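Local coordinates for protein putative acetyl/propionyl-CoA carboxylase, alpha subunit (Methylibium petroleiphilum, PDB 2O1Q) that is probably an acetylacetone dioxygenase-like oxidoreductase of the cupin superfamily, with a zinc ion bound at a three-histidine site, at residues W33-V38 with A139-W143; D18-F22 with A47-C51. All blocks are in the same frame, centred on the assembly; numbering follows the deposited sequence.

Interaction 1. Residues W33-V38 with A139-W143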
ATOM      1  N   TRP A  33      11.180  -7.070  22.169  1.00 17.58           N
ATOM      2  CA  TRP A  33      10.244  -7.093  21.045  1.00 14.55           C
ATOM      3  C   TRP A  33       9.903  -8.522  20.651  1.00 13.57           C
ATOM      4  O   TRP A  33      10.661  -9.427  20.983  1.00 14.59           O
ATOM      5  CB  TRP A  33      10.771  -6.264  19.881  1.00 16.32           C
ATOM      6  CG  TRP A  33      11.827  -6.851  19.032  1.00 16.15           C
ATOM      7  CD1 TRP A  33      12.932  -7.492  19.432  1.00 17.72           C
ATOM      8  CD2 TRP A  33      11.885  -6.808  17.603  1.00 16.15           C
ATOM      9  NE1 TRP A  33      13.709  -7.818  18.366  1.00 21.04           N
ATOM     10  CE2 TRP A  33      13.056  -7.459  17.218  1.00 15.67           C
ATOM     11  CE3 TRP A  33      11.041  -6.301  16.618  1.00 17.42           C
ATOM     12  CZ2 TRP A  33      13.427  -7.597  15.879  1.00 16.32           C
ATOM     13  CZ3 TRP A  33      11.409  -6.439  15.300  1.00 20.97           C
ATOM     14  CH2 TRP A  33      12.576  -7.107  14.950  1.00 17.88           C
ATOM     15  N   LYS A  34       8.827  -8.658  19.852  1.00 16.34           N
ATOM     16  CA  LYS A  34       8.473  -9.887  19.091  1.00 13.02           C
ATOM     17  C   LYS A  34       8.110  -9.343  17.733  1.00 13.68           C
ATOM     18  O   LYS A  34       7.197  -8.521  17.620  1.00 16.83           O
ATOM     19  CB  LYS A  34       7.306 -10.614  19.711  1.00 16.22           C
ATOM     20  CG  LYS A  34       7.586 -11.032  21.150  1.00 18.00           C
ATOM     21  CD  LYS A  34       6.392 -11.757  21.757  1.00 15.94           C
ATOM     22  CE  LYS A  34       6.644 -12.050  23.210  1.00 22.14           C
ATOM     23  NZ  LYS A  34       5.578 -12.909  23.822  1.00 20.26           N
ATOM     24  N   LEU A  35       8.802  -9.818  16.705  1.00 14.71           N
ATOM     25  CA  LEU A  35       8.367  -9.618  15.352  1.00 15.44           C
ATOM     26  C   LEU A  35       7.226 -10.561  15.039  1.00 16.04           C
ATOM     27  O   LEU A  35       7.315 -11.730  15.287  1.00 18.34           O
ATOM     28  CB  LEU A  35       9.504  -9.848  14.368  1.00 15.80           C
ATOM     29  CG  LEU A  35       9.223  -9.574  12.888  1.00 15.14           C
ATOM     30  CD1 LEU A  35       8.845  -8.104  12.754  1.00 17.34           C
ATOM     31  CD2 LEU A  35      10.440  -9.925  12.048  1.00 19.27           C
ATOM     32  N   LEU A  36       6.142 -10.010  14.504  1.00 16.18           N
ATOM     33  CA  LEU A  36       4.922 -10.769  14.291  1.00 15.76           C
ATOM     34  C   LEU A  36       4.708 -11.108  12.822  1.00 15.53           C
ATOM     35  O   LEU A  36       4.201 -12.199  12.478  1.00 16.63           O
ATOM     36  CB  LEU A  36       3.746  -9.990  14.817  1.00 14.46           C
ATOM     37  CG  LEU A  36       3.747  -9.750  16.335  1.00 14.27           C
ATOM     38  CD1 LEU A  36       2.582  -8.791  16.688  1.00 17.13           C
ATOM     39  CD2 LEU A  36       3.730 -11.067  17.134  1.00 16.93           C
ATOM     40  N   HIS A  37       5.146 -10.221  11.940  1.00 15.74           N
ATOM     41  CA  HIS A  37       4.874 -10.415  10.508  1.00 16.54           C
ATOM     42  C   HIS A  37       5.774  -9.538   9.665  1.00 15.88           C
ATOM     43  O   HIS A  37       6.050  -8.371  10.025  1.00 15.90           O
ATOM     44  CB  HIS A  37       3.401 -10.133  10.178  1.00 14.68           C
ATOM     45  CG  HIS A  37       3.099 -10.111   8.709  1.00 15.87           C
ATOM     46  ND1 HIS A  37       2.853 -11.248   7.979  1.00 16.52           N
ATOM     47  CD2 HIS A  37       3.002  -9.082   7.849  1.00 19.68           C
ATOM     48  CE1 HIS A  37       2.673 -10.916   6.709  1.00 18.64           C
ATOM     49  NE2 HIS A  37       2.729  -9.599   6.613  1.00 19.41           N
ATOM     50  N   VAL A  38       6.186 -10.037   8.521  1.00 14.76           N
ATOM     51  CA  VAL A  38       6.750  -9.218   7.464  1.00 13.36           C
ATOM     52  C   VAL A  38       6.018  -9.516   6.149  1.00 14.05           C
ATOM     53  O   VAL A  38       5.743 -10.703   5.888  1.00 14.87           O
ATOM     54  CB  VAL A  38       8.284  -9.363   7.307  1.00 13.07           C
ATOM     55  CG1 VAL A  38       9.024  -8.976   8.612  1.00 14.68           C
ATOM     56  CG2 VAL A  38       8.672 -10.758   6.738  1.00 15.44           C
ATOM     57  N   ALA A 139      14.382  -6.250   9.967  1.00 17.10           N
ATOM     58  CA  ALA A 139      13.626  -6.771  11.083  1.00 17.92           C
ATOM     59  C   ALA A 139      13.608  -8.273  11.124  1.00 17.19           C
ATOM     60  O   ALA A 139      13.830  -8.841  12.167  1.00 16.99           O
ATOM     61  CB  ALA A 139      12.201  -6.208  11.081  1.00 18.68           C
ATOM     62  N   GLN A 140      13.369  -8.900   9.997  1.00 16.88           N
ATOM     63  CA  GLN A 140      13.279 -10.337   9.942  1.00 14.78           C
ATOM     64  C   GLN A 140      14.615 -10.927  10.295  1.00 16.42           C
ATOM     65  O   GLN A 140      14.678 -11.926  10.968  1.00 17.02           O
ATOM     66  CB  GLN A 140      12.753 -10.818   8.597  1.00 16.44           C
ATOM     67  CG  GLN A 140      12.462 -12.302   8.531  1.00 17.08           C
ATOM     68  CD  GLN A 140      12.108 -12.763   7.125  1.00 20.55           C
ATOM     69  OE1 GLN A 140      12.872 -12.540   6.166  1.00 22.80           O
ATOM     70  NE2 GLN A 140      11.033 -13.478   7.019  1.00 20.45           N
ATOM     71  N   GLY A 141      15.699 -10.337   9.819  1.00 17.38           N
ATOM     72  CA  GLY A 141      17.020 -10.887  10.082  1.00 16.62           C
ATOM     73  C   GLY A 141      17.383 -10.722  11.554  1.00 17.47           C
ATOM     74  O   GLY A 141      17.963 -11.610  12.148  1.00 18.81           O
ATOM     75  N   ALA A 142      17.099  -9.559  12.129  1.00 16.81           N
ATOM     76  CA  ALA A 142      17.396  -9.336  13.553  1.00 17.55           C
ATOM     77  C   ALA A 142      16.570 -10.274  14.438  1.00 18.97           C
ATOM     78  O   ALA A 142      17.053 -10.721  15.479  1.00 20.74           O
ATOM     79  CB  ALA A 142      17.140  -7.921  13.929  1.00 17.38           C
ATOM     80  N   TRP A 143      15.360 -10.609  14.023  1.00 16.54           N
ATOM     81  CA  TRP A 143      14.481 -11.483  14.780  1.00 20.44           C
ATOM     82  C   TRP A 143      14.867 -12.941  14.703  1.00 20.90           C
ATOM     83  O   TRP A 143      14.891 -13.645  15.723  1.00 22.60           O
ATOM     84  CB  TRP A 143      13.068 -11.391  14.210  1.00 15.85           C
ATOM     85  CG  TRP A 143      12.082 -12.289  14.894  1.00 17.80           C
ATOM     86  CD1 TRP A 143      11.388 -13.275  14.341  1.00 18.96           C
ATOM     87  CD2 TRP A 143      11.676 -12.226  16.266  1.00 17.41           C
ATOM     88  NE1 TRP A 143      10.523 -13.822  15.260  1.00 19.41           N
ATOM     89  CE2 TRP A 143      10.753 -13.268  16.478  1.00 18.21           C
ATOM     90  CE3 TRP A 143      12.062 -11.450  17.346  1.00 14.14           C
ATOM     91  CZ2 TRP A 143      10.143 -13.489  17.716  1.00 19.88           C
ATOM     92  CZ3 TRP A 143      11.448 -11.667  18.569  1.00 19.92           C
ATOM     93  CH2 TRP A 143      10.545 -12.681  18.750  1.00 20.03           C
TER
HETATM   94  O   HOH W   1      16.337  -8.993  17.980  1.00 25.37           O
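L35 presses its CB onto one face of the W143 indole, 3.6 Å from W143 CG and almost straight above the five-membered ring, a CH-pi contact. With L35 CG anti to the backbone N (chi1 -176°), the branch and its methyls are carried toward the helix, where CD2 rests 3.6 Å from Q140 CA. The L35 amide N lies over the same indole face, 3.6 Å from the ring plane; it is buried and has no hydrogen-bond partner in the model. Farther out, W143 CH2 meets K34 CA at 3.5 Å. The benzene edge of W143, led by CE3, points at the face of W33 in a T-shaped pair, centroids 5.5 Å apart and planes at 78°. W33 in turn reaches the helix at its own edge: CH2 sits beside A139 O and CB, and NE1 donates to a water (2.9 Å from NE1) that in turn donates to A142 O. Were the W143 indole cut back to an alanine, L35 CB and the strand backbone would probably lose their cover, and the W33 face its edge partner. K20 adds a cation-pi contact to W143. The axes of segments 33-38 and 139-143 approach to 9.0 Å at 129°; the C-terminal helix 136-144 thus packs slantwise against the face of the cupin's antiparallel sheet that carries W33 and L35.

Interaction 2. Residues D18-F22 with A47-C51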
ATOM      1  N   ASP A  18       9.019 -16.085  22.606  1.00 21.87           N
ATOM      2  CA  ASP A  18       9.810 -15.358  23.594  1.00 18.59           C
ATOM      3  C   ASP A  18      10.123 -13.942  23.132  1.00 19.84           C
ATOM      4  O   ASP A  18      10.439 -13.720  21.948  1.00 19.90           O
ATOM      5  CB  ASP A  18      11.140 -16.060  23.861  1.00 20.50           C
ATOM      6  CG  ASP A  18      10.997 -17.237  24.788  1.00 28.24           C
ATOM      7  OD1 ASP A  18      10.183 -17.147  25.729  1.00 39.87           O
ATOM      8  OD2 ASP A  18      11.688 -18.240  24.568  1.00 40.82           O
ATOM      9  N   TRP A  19      10.098 -13.006  24.073  1.00 20.10           N
ATOM     10  CA  TRP A  19      10.649 -11.683  23.848  1.00 17.44           C
ATOM     11  C   TRP A  19      12.130 -11.808  23.535  1.00 15.89           C
ATOM     12  O   TRP A  19      12.829 -12.685  24.063  1.00 19.12           O
ATOM     13  CB  TRP A  19      10.487 -10.803  25.093  1.00 14.60           C
ATOM     14  CG  TRP A  19       9.070 -10.445  25.508  1.00 15.86           C
ATOM     15  CD1 TRP A  19       8.328 -11.024  26.520  1.00 22.21           C
ATOM     16  CD2 TRP A  19       8.219  -9.503  24.888  1.00 16.08           C
ATOM     17  NE1 TRP A  19       7.088 -10.456  26.585  1.00 19.30           N
ATOM     18  CE2 TRP A  19       6.990  -9.512  25.604  1.00 20.19           C
ATOM     19  CE3 TRP A  19       8.379  -8.613  23.824  1.00 16.71           C
ATOM     20  CZ2 TRP A  19       5.932  -8.708  25.249  1.00 17.83           C
ATOM     21  CZ3 TRP A  19       7.372  -7.810  23.527  1.00 15.27           C
ATOM     22  CH2 TRP A  19       6.151  -7.877  24.191  1.00 15.00           C
ATOM     23  N   LYS A  20      12.623 -10.941  22.678  1.00 17.80           N
ATOM     24  CA  LYS A  20      14.042 -10.793  22.363  1.00 17.93           C
ATOM     25  C   LYS A  20      14.471  -9.360  22.684  1.00 20.16           C
ATOM     26  O   LYS A  20      13.711  -8.437  22.562  1.00 16.16           O
ATOM     27  CB  LYS A  20      14.367 -11.122  20.871  1.00 19.19           C
ATOM     28  CG  LYS A  20      14.242 -12.582  20.448  1.00 21.29           C
ATOM     29  CD  LYS A  20      14.954 -12.845  19.123  1.00 25.23           C
ATOM     30  CE  LYS A  20      14.918 -14.308  18.740  1.00 36.91           C
ATOM     31  NZ  LYS A  20      13.580 -14.661  18.216  1.00 26.25           N
ATOM     32  N   PRO A  21      15.718  -9.167  23.099  1.00 20.18           N
ATOM     33  CA  PRO A  21      16.166  -7.787  23.274  1.00 20.87           C
ATOM     34  C   PRO A  21      16.147  -7.020  21.932  1.00 20.60           C
ATOM     35  O   PRO A  21      16.517  -7.560  20.873  1.00 22.68           O
ATOM     36  CB  PRO A  21      17.579  -7.928  23.848  1.00 21.50           C
ATOM     37  CG  PRO A  21      17.735  -9.384  24.205  1.00 26.03           C
ATOM     38  CD  PRO A  21      16.756 -10.155  23.411  1.00 21.01           C
ATOM     39  N   PHE A  22      15.634  -5.784  21.953  1.00 19.21           N
ATOM     40  CA  PHE A  22      15.646  -4.947  20.799  1.00 19.76           C
ATOM     41  C   PHE A  22      17.074  -4.383  20.676  1.00 19.93           C
ATOM     42  O   PHE A  22      17.717  -4.075  21.695  1.00 23.04           O
ATOM     43  CB  PHE A  22      14.596  -3.818  20.931  1.00 21.20           C
ATOM     44  CG  PHE A  22      14.368  -3.096  19.674  1.00 18.56           C
ATOM     45  CD1 PHE A  22      13.676  -3.699  18.652  1.00 21.82           C
ATOM     46  CD2 PHE A  22      14.970  -1.862  19.442  1.00 21.63           C
ATOM     47  CE1 PHE A  22      13.524  -3.079  17.442  1.00 20.23           C
ATOM     48  CE2 PHE A  22      14.830  -1.246  18.239  1.00 24.87           C
ATOM     49  CZ  PHE A  22      14.113  -1.848  17.236  1.00 28.04           C
ATOM     50  N   ALA A  47       5.114  -5.642  14.701  1.00 14.19           N
ATOM     51  CA  ALA A  47       5.841  -6.095  15.866  1.00 15.46           C
ATOM     52  C   ALA A  47       5.160  -5.595  17.095  1.00 14.76           C
ATOM     53  O   ALA A  47       4.330  -4.620  17.030  1.00 16.05           O
ATOM     54  CB  ALA A  47       7.324  -5.608  15.785  1.00 18.77           C
ATOM     55  N   ILE A  48       5.472  -6.237  18.238  1.00 15.86           N
ATOM     56  CA  ILE A  48       5.031  -5.749  19.560  1.00 14.57           C
ATOM     57  C   ILE A  48       6.262  -5.555  20.419  1.00 14.61           C
ATOM     58  O   ILE A  48       7.299  -6.200  20.187  1.00 14.84           O
ATOM     59  CB  ILE A  48       3.971  -6.679  20.214  1.00 16.50           C
ATOM     60  CG1 ILE A  48       3.380  -6.055  21.446  1.00 17.81           C
ATOM     61  CG2 ILE A  48       4.575  -8.068  20.373  1.00 20.17           C
ATOM     62  CD1 ILE A  48       2.037  -6.723  21.900  1.00 19.65           C
ATOM     63  N   PHE A  49       6.203  -4.526  21.248  1.00 17.49           N
ATOM     64  CA  PHE A  49       7.310  -4.071  22.074  1.00 16.74           C
ATOM     65  C   PHE A  49       6.929  -3.987  23.535  1.00 14.32           C
ATOM     66  O   PHE A  49       5.820  -3.564  23.871  1.00 16.68           O
ATOM     67  CB  PHE A  49       7.761  -2.689  21.619  1.00 15.11           C
ATOM     68  CG  PHE A  49       8.175  -2.630  20.149  1.00 15.12           C
ATOM     69  CD1 PHE A  49       7.233  -2.496  19.163  1.00 18.86           C
ATOM     70  CD2 PHE A  49       9.508  -2.771  19.767  1.00 15.19           C
ATOM     71  CE1 PHE A  49       7.591  -2.441  17.851  1.00 17.32           C
ATOM     72  CE2 PHE A  49       9.853  -2.713  18.451  1.00 16.99           C
ATOM     73  CZ  PHE A  49       8.911  -2.580  17.498  1.00 16.18           C
ATOM     74  N   ASP A  50       7.905  -4.333  24.347  1.00 15.25           N
ATOM     75  CA  ASP A  50       7.820  -4.318  25.812  1.00 17.44           C
ATOM     76  C   ASP A  50       8.898  -3.344  26.244  1.00 16.21           C
ATOM     77  O   ASP A  50      10.080  -3.604  26.061  1.00 17.58           O
ATOM     78  CB  ASP A  50       8.090  -5.707  26.369  1.00 18.71           C
ATOM     79  CG  ASP A  50       7.996  -5.748  27.869  1.00 25.88           C
ATOM     80  OD1 ASP A  50       7.011  -5.208  28.398  1.00 36.10           O
ATOM     81  OD2 ASP A  50       8.890  -6.303  28.498  1.00 26.84           O
ATOM     82  N   CYS A  51       8.497  -2.235  26.845  1.00 17.28           N
ATOM     83  CA  CYS A  51       9.382  -1.122  27.028  1.00 18.78           C
ATOM     84  C   CYS A  51       9.405  -0.711  28.467  1.00 18.33           C
ATOM     85  O   CYS A  51       8.416  -0.202  28.977  1.00 17.26           O
ATOM     86  CB  CYS A  51       8.910   0.043  26.195  1.00 15.99           C
ATOM     87  SG  CYS A  51       8.642  -0.214  24.444  1.00 18.50           S
TER
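W19 CG stands beside its backbone N and anti to the carbonyl carbon (chi1 -65°), which swings the indole toward strand 44-51, while D50 holds its CG anti to the backbone N (chi1 -179°), so that the carboxylate leads off from the ring and the CB methylene is left facing it. D50 CB sits almost directly above the six-membered ring of W19, 3.6 Å from its centroid, in a CH-pi contact; the two side chains cross at about a right angle. CZ3 of the same ring also approaches the strand backbone, 3.6 Å from D50 N, and has I48 O at its edge, near the ring plane, at 3.7 Å. The neighbouring W19 CH2 touches I48 CG2 at 4.1 Å. The carboxylate is engaged away from the indole: D50 OD2 forms a salt bridge with R32, which should steady it.

W19 and F22 flank the short strand 20-21, outermost within the chain in the antiparallel cupin sheet, and reach past strand 32-39 to strand 44-51, which is not a neighbour of 20-21 in that sheet. They do so on opposite faces: W19 over the side that carries K34, F22 over the side that carries W33.

There F22 receives the edge of F49 in an offset edge-to-face pair, with centroids 5.7 Å apart and planes at 68°. F49 CE2 makes the approach, 3.8 Å from F22 CE1. F49 also stacks with F113, and F22 meets F57 edge-to-face, which extends the aromatic cluster. On the W19 side, I48 packs against F69 of a neighbouring subunit.

Interactions 1 and 2 have centres about 9 Å apart, and strand 32-39 of interaction 1 lies between strands 20-21 and 44-51 of interaction 2. Backbone hydrogen bonds tie them together: W33 N to K20 O and K34 N to I48 O, both 2.9 Å. Side chains interlock too, W33 meeting F22 edge-to-face and K34 lying in cation-pi contact with W19, while W143 CH2 packs 3.4 Å from D18 O. W33 thus joins the helix 136-144 to the F22-F49 pair on the same side of the sheet. The F49 side chain lies about 9 Å from a bound zinc ion, too far to coordinate it; the zinc site seen in the structure is formed by H60, H62 and H102.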